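Local coordinates for protein TP_0956 (Treponema pallidum subsp. pallidum, PDB 3U64) that is a tetratricopeptide-repeat lipoprotein that probably serves as the T-component of a TRAP transporter, working through protein-protein contacts in the uptake of a small ligand, at residues Ala64-Ser69 with Glu122-Gly127; Ser120-Thr123 with Phe128-Glu131; Gly218-Ala223 with Asp247-Pro252; Thr225-Leu230 with Ile243-Ala248; Asp270-Ser273 with Asn277-Leu280. All coordinates share one frame; numbering follows the deposited sequence.

Contact 1: Ala64-Ser69 with Glu122-Gly127; sequences AHRGLS and ETAYPG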
# COMPACT_ATOMS: atom_id res chain seq x y z
N ALA A 64 -10.41 26.17 -6.85
CA ALA A 64 -10.23 27.10 -7.97
C ALA A 64 -8.84 26.98 -8.56
O ALA A 64 -8.49 27.69 -9.52
CB ALA A 64 -10.48 28.53 -7.55
N HIS A 65 -8.04 26.09 -8.00
CA HIS A 65 -6.73 25.84 -8.57
C HIS A 65 -6.90 24.86 -9.74
O HIS A 65 -7.17 23.67 -9.55
CB HIS A 65 -5.75 25.30 -7.54
CG HIS A 65 -4.32 25.43 -7.95
ND1 HIS A 65 -3.74 24.63 -8.91
CD2 HIS A 65 -3.35 26.30 -7.56
CE1 HIS A 65 -2.48 24.98 -9.08
NE2 HIS A 65 -2.22 26.00 -8.28
N ARG A 66 -6.74 25.39 -10.95
CA ARG A 66 -6.97 24.60 -12.15
C ARG A 66 -5.93 23.49 -12.30
O ARG A 66 -6.27 22.37 -12.68
CB ARG A 66 -6.97 25.51 -13.37
CG ARG A 66 -8.11 26.52 -13.36
CD ARG A 66 -8.19 27.18 -14.71
NE ARG A 66 -8.42 26.18 -15.76
CZ ARG A 66 -8.36 26.44 -17.06
NH1 ARG A 66 -8.07 27.67 -17.48
NH2 ARG A 66 -8.59 25.47 -17.95
N GLY A 67 -4.68 23.81 -11.99
CA GLY A 67 -3.62 22.82 -12.04
C GLY A 67 -3.89 21.61 -11.16
O GLY A 67 -3.62 20.46 -11.56
N LEU A 68 -4.42 21.85 -9.96
CA LEU A 68 -4.70 20.77 -9.01
C LEU A 68 -5.88 19.92 -9.47
O LEU A 68 -5.85 18.69 -9.36
CB LEU A 68 -4.97 21.32 -7.60
CG LEU A 68 -3.77 21.30 -6.66
CD1 LEU A 68 -4.15 21.90 -5.30
CD2 LEU A 68 -3.28 19.88 -6.51
N SER A 69 -6.92 20.58 -9.96
CA SER A 69 -8.05 19.90 -10.60
C SER A 69 -7.56 18.94 -11.67
O SER A 69 -7.90 17.76 -11.65
CB SER A 69 -9.03 20.90 -11.21
OG SER A 69 -9.82 21.50 -10.19
N GLU A 122 -14.66 24.06 -15.62
CA GLU A 122 -15.74 24.75 -14.93
C GLU A 122 -15.26 26.01 -14.19
O GLU A 122 -15.98 27.01 -14.11
CB GLU A 122 -16.47 23.81 -13.96
CG GLU A 122 -17.68 24.47 -13.28
CD GLU A 122 -18.85 24.68 -14.25
OE1 GLU A 122 -18.84 24.08 -15.34
OE2 GLU A 122 -19.78 25.45 -13.91
N THR A 123 -14.06 25.94 -13.63
CA THR A 123 -13.45 27.09 -12.95
C THR A 123 -13.16 28.20 -13.95
O THR A 123 -13.40 29.37 -13.68
CB THR A 123 -12.12 26.68 -12.26
OG1 THR A 123 -12.42 25.95 -11.06
CG2 THR A 123 -11.30 27.89 -11.90
N ALA A 124 -12.63 27.82 -15.12
CA ALA A 124 -12.26 28.78 -16.15
C ALA A 124 -13.47 29.39 -16.87
O ALA A 124 -13.39 30.53 -17.35
CB ALA A 124 -11.34 28.13 -17.17
N TYR A 125 -14.56 28.64 -16.94
CA TYR A 125 -15.75 29.07 -17.70
C TYR A 125 -17.00 28.59 -17.00
O TYR A 125 -17.56 27.55 -17.38
CB TYR A 125 -15.76 28.46 -19.11
CG TYR A 125 -14.47 28.63 -19.87
CD1 TYR A 125 -14.07 29.88 -20.33
CD2 TYR A 125 -13.65 27.53 -20.14
CE1 TYR A 125 -12.89 30.04 -21.02
CE2 TYR A 125 -12.46 27.69 -20.83
CZ TYR A 125 -12.09 28.94 -21.27
OH TYR A 125 -10.91 29.10 -21.96
N PRO A 126 -17.43 29.32 -15.97
CA PRO A 126 -18.61 28.96 -15.18
C PRO A 126 -19.79 28.60 -16.06
O PRO A 126 -20.12 29.35 -16.98
CB PRO A 126 -18.89 30.23 -14.38
CG PRO A 126 -17.49 30.82 -14.16
CD PRO A 126 -16.70 30.48 -15.41
N GLY A 127 -20.43 27.47 -15.78
CA GLY A 127 -21.60 27.04 -16.54
C GLY A 127 -21.21 26.08 -17.65
O GLY A 127 -22.06 25.57 -18.37
O HOH W 1 -10.30 24.15 -10.64
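Where the start of helix 66-89 meets the end of helix 96-124 in this all-helical protein, Arg-66 lies against Thr-123 and Ala-124. The packing is carried by the arginine's length: its CG rests 3.8 Å from Thr-123 CG2, the two side chains sliding past each other in opposite directions, and farther out the flat guanidinium is covered on one face by a single methyl, Ala-124 CB, which sits nearer its rim than its middle and approaches NH1 to 3.3 Å. A bend at chi3 (59°) in an otherwise stretched chain turns the group over that methyl. NE and NH2 bond in other directions, NE to Ser-120 OG and NH2 to Asp-151, so a hydrogen bond and a salt bridge hold the plane while one face meets the methyl.

Thr-123 divides its branches. CG2, anti to the backbone N, faces Arg-66 and also reaches Ala-64 O at 3.7 Å, whereas OG1 bonds to Ser-119 O and to a water 2.8 Å away. That water also bonds to Ser-69 OG at 2.7 Å and, weakly, to His-65 O, linking the two helices where no direct hydrogen bond joins the two segments.

His-65 is the N-cap of helix 66-89: its ND1 accepts from Leu-68 N at 3.0 Å. Beyond Ala-124 the chain leaves helical geometry at Tyr-125, whose OH bonds to Asp-151. The contact thus sets a side-chain N-cap at one helix start beside the C-terminal end of another, in a protein of the tetratricopeptide clan.

Contact 2: Ser120-Thr123 with Phe128-Glu131; sequences SLET and FTRE. With SO4 (sulfate ion), chain C.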
# COMPACT_ATOMS: atom_id res chain seq x y z
N SER A 120 -11.56 21.91 -13.74
CA SER A 120 -10.65 22.91 -14.29
C SER A 120 -11.35 23.75 -15.37
O SER A 120 -11.24 24.97 -15.36
CB SER A 120 -9.36 22.26 -14.82
OG SER A 120 -8.71 23.06 -15.80
N LEU A 121 -12.08 23.11 -16.29
CA LEU A 121 -12.88 23.85 -17.27
C LEU A 121 -14.00 24.65 -16.61
O LEU A 121 -14.26 25.81 -16.97
CB LEU A 121 -13.42 22.94 -18.38
CG LEU A 121 -12.29 22.43 -19.30
CD1 LEU A 121 -12.70 21.29 -20.20
CD2 LEU A 121 -11.72 23.57 -20.12
N GLU A 122 -14.66 24.06 -15.62
CA GLU A 122 -15.74 24.75 -14.93
C GLU A 122 -15.26 26.01 -14.19
O GLU A 122 -15.98 27.01 -14.11
CB GLU A 122 -16.47 23.81 -13.96
CG GLU A 122 -17.68 24.47 -13.28
CD GLU A 122 -18.85 24.68 -14.25
OE1 GLU A 122 -18.84 24.08 -15.34
OE2 GLU A 122 -19.78 25.45 -13.91
N THR A 123 -14.06 25.94 -13.63
CA THR A 123 -13.45 27.09 -12.95
C THR A 123 -13.16 28.20 -13.95
O THR A 123 -13.40 29.37 -13.68
CB THR A 123 -12.12 26.68 -12.26
OG1 THR A 123 -12.42 25.95 -11.06
CG2 THR A 123 -11.30 27.89 -11.90
N PHE A 128 -19.90 25.84 -17.76
CA PHE A 128 -19.32 24.99 -18.80
C PHE A 128 -19.95 23.59 -18.81
O PHE A 128 -20.23 23.03 -19.88
CB PHE A 128 -17.80 24.87 -18.62
CG PHE A 128 -17.12 24.06 -19.72
CD1 PHE A 128 -16.41 24.71 -20.73
CD2 PHE A 128 -17.18 22.66 -19.73
CE1 PHE A 128 -15.78 23.97 -21.76
CE2 PHE A 128 -16.55 21.92 -20.74
CZ PHE A 128 -15.85 22.57 -21.75
N THR A 129 -20.13 23.03 -17.62
CA THR A 129 -20.66 21.67 -17.47
C THR A 129 -22.11 21.54 -17.94
O THR A 129 -22.48 20.55 -18.56
CB THR A 129 -20.54 21.18 -16.01
OG1 THR A 129 -19.16 21.21 -15.61
CG2 THR A 129 -21.06 19.75 -15.89
N ARG A 130 -22.93 22.54 -17.63
CA ARG A 130 -24.32 22.54 -18.05
C ARG A 130 -24.41 22.66 -19.58
O ARG A 130 -25.22 21.99 -20.23
CB ARG A 130 -25.07 23.70 -17.40
CG ARG A 130 -26.59 23.53 -17.34
CD ARG A 130 -27.20 24.43 -16.27
NE ARG A 130 -28.61 24.15 -15.99
CZ ARG A 130 -29.04 23.25 -15.10
NH1 ARG A 130 -28.16 22.52 -14.42
NH2 ARG A 130 -30.34 23.08 -14.91
N GLU A 131 -23.56 23.51 -20.15
CA GLU A 131 -23.57 23.71 -21.59
C GLU A 131 -23.08 22.47 -22.29
O GLU A 131 -23.74 21.95 -23.19
CB GLU A 131 -22.69 24.91 -21.96
CG GLU A 131 -23.16 26.20 -21.36
CD GLU A 131 -24.61 26.47 -21.67
OE1 GLU A 131 -24.94 26.60 -22.87
OE2 GLU A 131 -25.43 26.54 -20.72
S SO4 C . -30.53 23.92 -19.01
O1 SO4 C . -31.36 24.66 -19.95
O2 SO4 C . -29.32 24.69 -18.72
O3 SO4 C . -31.28 23.74 -17.77
O4 SO4 C . -30.19 22.61 -19.58
O HOH W 2 -22.39 24.22 -15.02
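Glu-122 and Thr-129 meet across the short turn between helix 96-124 and helix 128-132, and the glutamate can be followed outward. Its CB lies 4.1 Å from Thr-129 OG1, the two side chains crossing at about a right angle. CG stands anti to the backbone N (chi1 -176°), and a bend at chi2 brings the carboxylate back over the first turn of the next helix. At the tip, OE1 takes two bonds from one residue: Thr-129 N reaches it at 2.8 Å nearly in line with the C-O bond, and Thr-129 OG1 donates at 2.9 Å from well above the carboxylate plane. OE2 accepts from Gly-127 N and from a water that in turn accepts from Arg-130 N. An acid so placed at a helix start would probably be stabilised as the anion.

Beside this polar grip, Leu-121 CB stands over the centre of the Phe-128 ring, a CH-pi contact of 3.9 Å to the centroid and 5° off the normal. The end of Arg-130 leads away to a sulfate, probably from the crystallisation liquor, which it holds by weak bonds and which Arg-139 also binds. Phe-128 continues onto Val-143 and Leu-144 of helix 137-144, and Leu-121 onto Leu-155 of helix 152-166.

Contact 3: Gly218-Ala223 with Asp247-Pro252; sequences GGMEKA and DALCIP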
# COMPACT_ATOMS: atom_id res chain seq x y z
N GLY A 218 -18.64 6.25 -34.36
CA GLY A 218 -17.47 5.50 -34.79
C GLY A 218 -17.33 5.41 -36.30
O GLY A 218 -18.05 6.08 -37.05
N GLY A 219 -16.40 4.58 -36.74
CA GLY A 219 -16.16 4.42 -38.16
C GLY A 219 -14.69 4.25 -38.44
O GLY A 219 -13.85 4.97 -37.88
N MET A 220 -14.37 3.32 -39.33
CA MET A 220 -12.98 2.94 -39.57
C MET A 220 -12.24 3.96 -40.40
O MET A 220 -11.02 4.10 -40.30
CB MET A 220 -12.88 1.56 -40.22
CG MET A 220 -13.02 0.40 -39.24
SD MET A 220 -11.87 0.44 -37.82
CE MET A 220 -10.30 0.13 -38.63
N GLU A 221 -12.97 4.68 -41.24
CA GLU A 221 -12.34 5.69 -42.06
C GLU A 221 -11.85 6.79 -41.13
O GLU A 221 -10.72 7.25 -41.24
CB GLU A 221 -13.32 6.23 -43.11
CG GLU A 221 -12.67 7.11 -44.17
CD GLU A 221 -13.68 7.76 -45.12
OE1 GLU A 221 -14.63 7.08 -45.56
OE2 GLU A 221 -13.52 8.97 -45.42
N LYS A 222 -12.72 7.20 -40.20
CA LYS A 222 -12.34 8.17 -39.18
C LYS A 222 -11.16 7.67 -38.38
O LYS A 222 -10.22 8.42 -38.12
CB LYS A 222 -13.50 8.44 -38.23
CG LYS A 222 -14.60 9.30 -38.81
CD LYS A 222 -15.65 9.62 -37.75
CE LYS A 222 -16.63 10.69 -38.24
NZ LYS A 222 -17.61 11.09 -37.19
N ALA A 223 -11.20 6.40 -37.99
CA ALA A 223 -10.13 5.85 -37.18
C ALA A 223 -8.79 5.91 -37.89
O ALA A 223 -7.77 6.24 -37.28
CB ALA A 223 -10.45 4.42 -36.75
N ASP A 247 -4.10 -3.30 -32.36
CA ASP A 247 -5.28 -3.61 -31.58
C ASP A 247 -6.56 -2.99 -32.14
O ASP A 247 -7.58 -3.66 -32.29
CB ASP A 247 -5.04 -3.14 -30.15
CG ASP A 247 -6.09 -3.64 -29.19
OD1 ASP A 247 -6.69 -4.70 -29.46
OD2 ASP A 247 -6.29 -2.99 -28.14
N ALA A 248 -6.51 -1.69 -32.43
CA ALA A 248 -7.69 -0.97 -32.91
C ALA A 248 -7.97 -1.19 -34.40
O ALA A 248 -9.12 -1.24 -34.82
CB ALA A 248 -7.57 0.52 -32.61
N LEU A 249 -6.91 -1.33 -35.19
CA LEU A 249 -7.03 -1.36 -36.64
C LEU A 249 -6.80 -2.75 -37.25
O LEU A 249 -7.55 -3.16 -38.13
CB LEU A 249 -6.08 -0.37 -37.30
CG LEU A 249 -6.20 1.11 -36.92
CD1 LEU A 249 -5.31 1.95 -37.81
CD2 LEU A 249 -7.64 1.60 -37.03
N CYS A 250 -5.76 -3.45 -36.81
CA CYS A 250 -5.45 -4.74 -37.41
C CYS A 250 -6.46 -5.81 -37.04
O CYS A 250 -6.87 -6.59 -37.88
CB CYS A 250 -4.03 -5.18 -37.08
SG CYS A 250 -2.80 -4.19 -37.96
N ILE A 251 -6.89 -5.81 -35.78
CA ILE A 251 -7.81 -6.85 -35.34
C ILE A 251 -9.17 -6.83 -36.06
O ILE A 251 -9.60 -7.86 -36.58
CB ILE A 251 -8.03 -6.81 -33.84
CG1 ILE A 251 -6.74 -7.19 -33.12
CG2 ILE A 251 -9.17 -7.75 -33.45
CD1 ILE A 251 -6.90 -7.27 -31.61
N PRO A 252 -9.85 -5.67 -36.09
CA PRO A 252 -11.16 -5.64 -36.77
C PRO A 252 -11.05 -5.96 -38.26
O PRO A 252 -11.98 -6.52 -38.83
CB PRO A 252 -11.62 -4.19 -36.57
CG PRO A 252 -10.80 -3.67 -35.42
CD PRO A 252 -9.49 -4.35 -35.53
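Two bends in Met-220, at chi2 (-55°) and chi3 (-68°), curl its thioether so that the terminal methyl CE, rather than the sulfur, faces Leu-249. In Leu-249, CG lies anti to the carbonyl carbon (chi1 -58°), which carries CD2 toward helix 220-233. The two ends meet at Met-220 CE to Leu-249 CD2, 3.4 Å, tighter than usual for two carbons. Their side chains run obliquely to one another, and Met-220 CE also comes within 4.1 Å of Leu-249 CA and 4.2 Å of Ala-248 O, placing the methyl against the backbone as well as the branch.

Leu-249 CD2 has a second neighbour one helical turn along: Ala-223 CB, at 4.0 Å. One Leu-249 methyl thus rests against both side chains of helix 220-233. No hydrogen bond joins the two segments, and the contact is wholly apolar in its side chains.

Met-220 and Ala-223 also touch Ala-210 of helix 196-211, and Met-220 reaches Leu-253. Gly-219 provides the N-cap position of helix 220-233, and its O accepts from Ala-223 N. At the other partner, helix 240-250 has a wider pi-type turn across 247-250. Consecutive helices packed through small and apolar side chains are consistent with the tetratricopeptide-like helical fold of this family.

Contact 4: Thr225-Leu230 with Ile243-Ala248; sequences TAFEHL and ITYADA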
# COMPACT_ATOMS: atom_id res chain seq x y z
N THR A 225 -7.81 7.99 -40.40
CA THR A 225 -7.36 9.37 -40.53
C THR A 225 -6.78 9.89 -39.20
O THR A 225 -5.77 10.60 -39.19
CB THR A 225 -8.51 10.28 -40.99
OG1 THR A 225 -8.93 9.89 -42.31
CG2 THR A 225 -8.08 11.74 -40.99
N ALA A 226 -7.42 9.53 -38.09
CA ALA A 226 -6.90 9.91 -36.79
C ALA A 226 -5.51 9.28 -36.59
O ALA A 226 -4.56 9.95 -36.17
CB ALA A 226 -7.87 9.52 -35.68
N PHE A 227 -5.38 8.00 -36.94
CA PHE A 227 -4.08 7.33 -36.87
C PHE A 227 -3.01 7.96 -37.77
O PHE A 227 -1.83 8.02 -37.39
CB PHE A 227 -4.17 5.83 -37.19
CG PHE A 227 -2.90 5.09 -36.87
CD1 PHE A 227 -2.64 4.67 -35.58
CD2 PHE A 227 -1.93 4.88 -37.86
CE1 PHE A 227 -1.43 4.02 -35.25
CE2 PHE A 227 -0.73 4.22 -37.55
CZ PHE A 227 -0.48 3.79 -36.25
N GLU A 228 -3.39 8.40 -38.96
CA GLU A 228 -2.48 9.12 -39.84
C GLU A 228 -1.93 10.40 -39.18
O GLU A 228 -0.75 10.70 -39.30
CB GLU A 228 -3.15 9.45 -41.18
CG GLU A 228 -3.04 8.33 -42.21
CD GLU A 228 -3.53 8.73 -43.59
OE1 GLU A 228 -4.20 9.79 -43.72
OE2 GLU A 228 -3.24 8.00 -44.56
N HIS A 229 -2.79 11.14 -38.48
CA HIS A 229 -2.32 12.32 -37.77
C HIS A 229 -1.34 11.92 -36.65
O HIS A 229 -0.32 12.57 -36.46
CB HIS A 229 -3.48 13.13 -37.19
CG HIS A 229 -4.19 13.98 -38.20
ND1 HIS A 229 -3.82 15.28 -38.48
CD2 HIS A 229 -5.26 13.72 -38.99
CE1 HIS A 229 -4.62 15.78 -39.39
NE2 HIS A 229 -5.51 14.85 -39.72
N LEU A 230 -1.67 10.85 -35.93
CA LEU A 230 -0.82 10.36 -34.85
C LEU A 230 0.62 10.10 -35.32
O LEU A 230 1.59 10.51 -34.67
CB LEU A 230 -1.41 9.10 -34.21
CG LEU A 230 -0.60 8.36 -33.14
CD1 LEU A 230 -0.26 9.24 -31.93
CD2 LEU A 230 -1.35 7.11 -32.70
N ILE A 243 0.92 -0.40 -30.75
CA ILE A 243 -0.14 -1.21 -30.14
C ILE A 243 -1.52 -0.78 -30.63
O ILE A 243 -2.37 -1.61 -30.96
CB ILE A 243 -0.08 -1.13 -28.61
CG1 ILE A 243 1.21 -1.81 -28.12
CG2 ILE A 243 -1.36 -1.74 -27.98
CD1 ILE A 243 1.50 -1.64 -26.66
N THR A 244 -1.75 0.53 -30.69
CA THR A 244 -3.00 1.04 -31.24
C THR A 244 -3.24 0.54 -32.67
O THR A 244 -4.34 0.09 -33.00
CB THR A 244 -3.04 2.57 -31.17
OG1 THR A 244 -3.09 2.98 -29.79
CG2 THR A 244 -4.26 3.11 -31.94
N TYR A 245 -2.20 0.59 -33.51
CA TYR A 245 -2.31 0.08 -34.87
C TYR A 245 -2.74 -1.39 -34.88
O TYR A 245 -3.67 -1.77 -35.60
CB TYR A 245 -0.99 0.24 -35.62
CG TYR A 245 -1.10 -0.11 -37.08
CD1 TYR A 245 -1.76 0.72 -37.97
CD2 TYR A 245 -0.54 -1.29 -37.58
CE1 TYR A 245 -1.87 0.40 -39.32
CE2 TYR A 245 -0.64 -1.63 -38.93
CZ TYR A 245 -1.31 -0.77 -39.79
OH TYR A 245 -1.43 -1.07 -41.13
N ALA A 246 -2.09 -2.19 -34.06
CA ALA A 246 -2.37 -3.63 -34.01
C ALA A 246 -3.76 -3.94 -33.47
O ALA A 246 -4.52 -4.72 -34.05
CB ALA A 246 -1.31 -4.35 -33.16
N ASP A 247 -4.10 -3.30 -32.36
CA ASP A 247 -5.28 -3.61 -31.58
C ASP A 247 -6.56 -2.99 -32.14
O ASP A 247 -7.58 -3.66 -32.29
CB ASP A 247 -5.04 -3.14 -30.15
CG ASP A 247 -6.09 -3.64 -29.19
OD1 ASP A 247 -6.69 -4.70 -29.46
OD2 ASP A 247 -6.29 -2.99 -28.14
N ALA A 248 -6.51 -1.69 -32.43
CA ALA A 248 -7.69 -0.97 -32.91
C ALA A 248 -7.97 -1.19 -34.40
O ALA A 248 -9.12 -1.24 -34.82
CB ALA A 248 -7.57 0.52 -32.61
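Phe-227 meets Tyr-245 and Thr-244 along facing sides of helices 220-233 and 240-250, and these three residues account for most of the buried surface. Phe-227, which loses the most surface to this contact, holds CG anti to the backbone N (chi1 -169°), a setting that sends its ring across to the tyrosine, where CZ meets Tyr-245 CB at 3.6 Å and Phe-227 CE1 comes to 3.8 Å from that same carbon. The tyrosine ring then leans over one face of the Phe-227 ring: Tyr-245 CD1 lies toward the rim, 3.7 Å from Phe-227 CE2. The centroids of the two rings are 5.3 Å apart and the planes meet at 42°, an oblique pairing between parallel and perpendicular. The two side chains as a whole cross at about a right angle.

Thr-244 completes the grouping from the ring's edge, where its CG2 lies near the plane and 4.3 Å from Phe-227 CD1. Its hydroxyl turns to other partners: OG1 bonds to Asn-203 on helix 196-211 and to Asp-240 O, which leaves the methyl for the aromatic side.

Around this pair, Thr-244 also touches Thr-206 of helix 196-211, and Tyr-245 lies against Ala-262 of helix 256-268. Helix 240-250 is thus flanked by helices 196-211, 220-233 and 256-268 and, through Ile-243, helix 278-293.

Contact 5: Asp270-Ser273 with Asn277-Leu280; sequences DPES and NKLL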
# COMPACT_ATOMS: atom_id res chain seq x y z
N ASP A 270 13.76 -0.19 -26.42
CA ASP A 270 14.50 -0.45 -25.19
C ASP A 270 14.17 0.62 -24.14
O ASP A 270 14.58 1.79 -24.28
CB ASP A 270 16.01 -0.53 -25.48
CG ASP A 270 16.84 -0.74 -24.22
OD1 ASP A 270 16.24 -0.99 -23.15
OD2 ASP A 270 18.09 -0.66 -24.30
N PRO A 271 13.43 0.21 -23.09
CA PRO A 271 12.97 1.08 -22.01
C PRO A 271 14.13 1.85 -21.38
O PRO A 271 13.94 2.99 -20.99
CB PRO A 271 12.35 0.11 -21.00
CG PRO A 271 11.95 -1.08 -21.83
CD PRO A 271 13.00 -1.19 -22.89
N GLU A 272 15.30 1.24 -21.32
CA GLU A 272 16.47 1.93 -20.77
C GLU A 272 16.94 3.10 -21.64
O GLU A 272 17.69 3.96 -21.17
CB GLU A 272 17.62 0.93 -20.54
CG GLU A 272 17.29 -0.17 -19.55
CD GLU A 272 16.69 0.37 -18.25
OE1 GLU A 272 17.06 1.49 -17.85
OE2 GLU A 272 15.84 -0.32 -17.64
N SER A 273 16.50 3.14 -22.90
CA SER A 273 16.96 4.16 -23.86
C SER A 273 15.99 5.33 -24.01
O SER A 273 16.35 6.35 -24.59
CB SER A 273 17.16 3.53 -25.24
OG SER A 273 18.32 2.71 -25.26
N ASN A 277 9.26 8.68 -19.38
CA ASN A 277 8.14 7.74 -19.24
C ASN A 277 8.51 6.27 -19.37
O ASN A 277 7.71 5.45 -19.83
CB ASN A 277 6.98 8.12 -20.17
CG ASN A 277 6.23 9.36 -19.68
OD1 ASN A 277 6.30 9.71 -18.50
ND2 ASN A 277 5.51 10.03 -20.57
N LYS A 278 9.71 5.93 -18.93
CA LYS A 278 10.09 4.52 -18.86
C LYS A 278 8.96 3.66 -18.27
O LYS A 278 8.68 2.57 -18.77
CB LYS A 278 11.39 4.34 -18.07
CG LYS A 278 11.99 2.95 -18.24
CD LYS A 278 12.94 2.57 -17.12
CE LYS A 278 14.22 3.36 -17.15
NZ LYS A 278 15.08 3.03 -15.98
N LEU A 279 8.30 4.14 -17.22
CA LEU A 279 7.23 3.35 -16.61
C LEU A 279 6.11 3.01 -17.61
O LEU A 279 5.66 1.88 -17.71
CB LEU A 279 6.66 4.06 -15.38
CG LEU A 279 5.46 3.35 -14.72
CD1 LEU A 279 5.83 2.01 -14.13
CD2 LEU A 279 4.82 4.23 -13.66
N LEU A 280 5.65 4.01 -18.35
CA LEU A 280 4.57 3.76 -19.29
C LEU A 280 4.99 2.81 -20.42
O LEU A 280 4.23 1.93 -20.81
CB LEU A 280 4.03 5.08 -19.85
CG LEU A 280 3.11 5.85 -18.88
CD1 LEU A 280 3.79 6.12 -17.55
CD2 LEU A 280 2.63 7.16 -19.50
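Pro-271 CA and Lys-278 CA come within 5.5 Å of each other, which sets the loop after helix 256-268 beside the first turn of helix 278-293. This is a short interhelical connection in an all-helical, tetratricopeptide-type protein, and it begins with an Asx turn: Asp-270 OD1 accepts from Glu-272 N at 3.0 Å, the N-H coming from well above the carboxylate plane. Ser-273 N bonds to Asp-270 O at 2.7 Å, tightening the same turn.

Lys-278 is the long arm across the loop. Its CG, set anti to the backbone N (chi1 -167°), rests 3.4 Å from Pro-271 O and 4.0 Å from Pro-271 CB, so the aliphatic part of the chain runs past the Pro-271 carbonyl, with CB of the ring beside CG, before a bend at chi3 redirects the amine. Pro-271 also packs on Val-281, Ile-282 and Gln-285 of the helix that Lys-278 begins, anchoring the loop to it.

Glu-272, bent at chi2, brings its carboxylate round to the lysine, and the two side chains run at a slant to each other. Both also touch Asp-39, an acid whose presence would probably favour the charged amine. The start of the helix has further acidic company, as Glu-37 accepts from Asn-277 N and Lys-278 N. The exchange closes with a salt bridge at the surface: Lys-278 NZ donates to Glu-272 OE1 at 3.1 Å, on the syn side and 21° out of the carboxylate plane.

In the fold
Contacts 1 and 5 lie at the surface, and contacts 2, 3 and 4 are partly buried. The chemistry follows this: contact 5 is held by a salt bridge and contact 1 by arginine packing and a water, whereas contacts 3 and 4 are apolar across their segments; contact 2 combines both kinds. Contacts 1 and 2 share helix 96-124, touch each other and lie 8 Å apart between centres. Contacts 3 and 4, also 8 Å apart between centres, join the same two helices, 220-233 and 240-250, at successive levels. Contacts 1 and 3 lie on opposite sides of the chain's centre; contact 5 approaches contact 4 to about 7 Å between nearest atoms without touching.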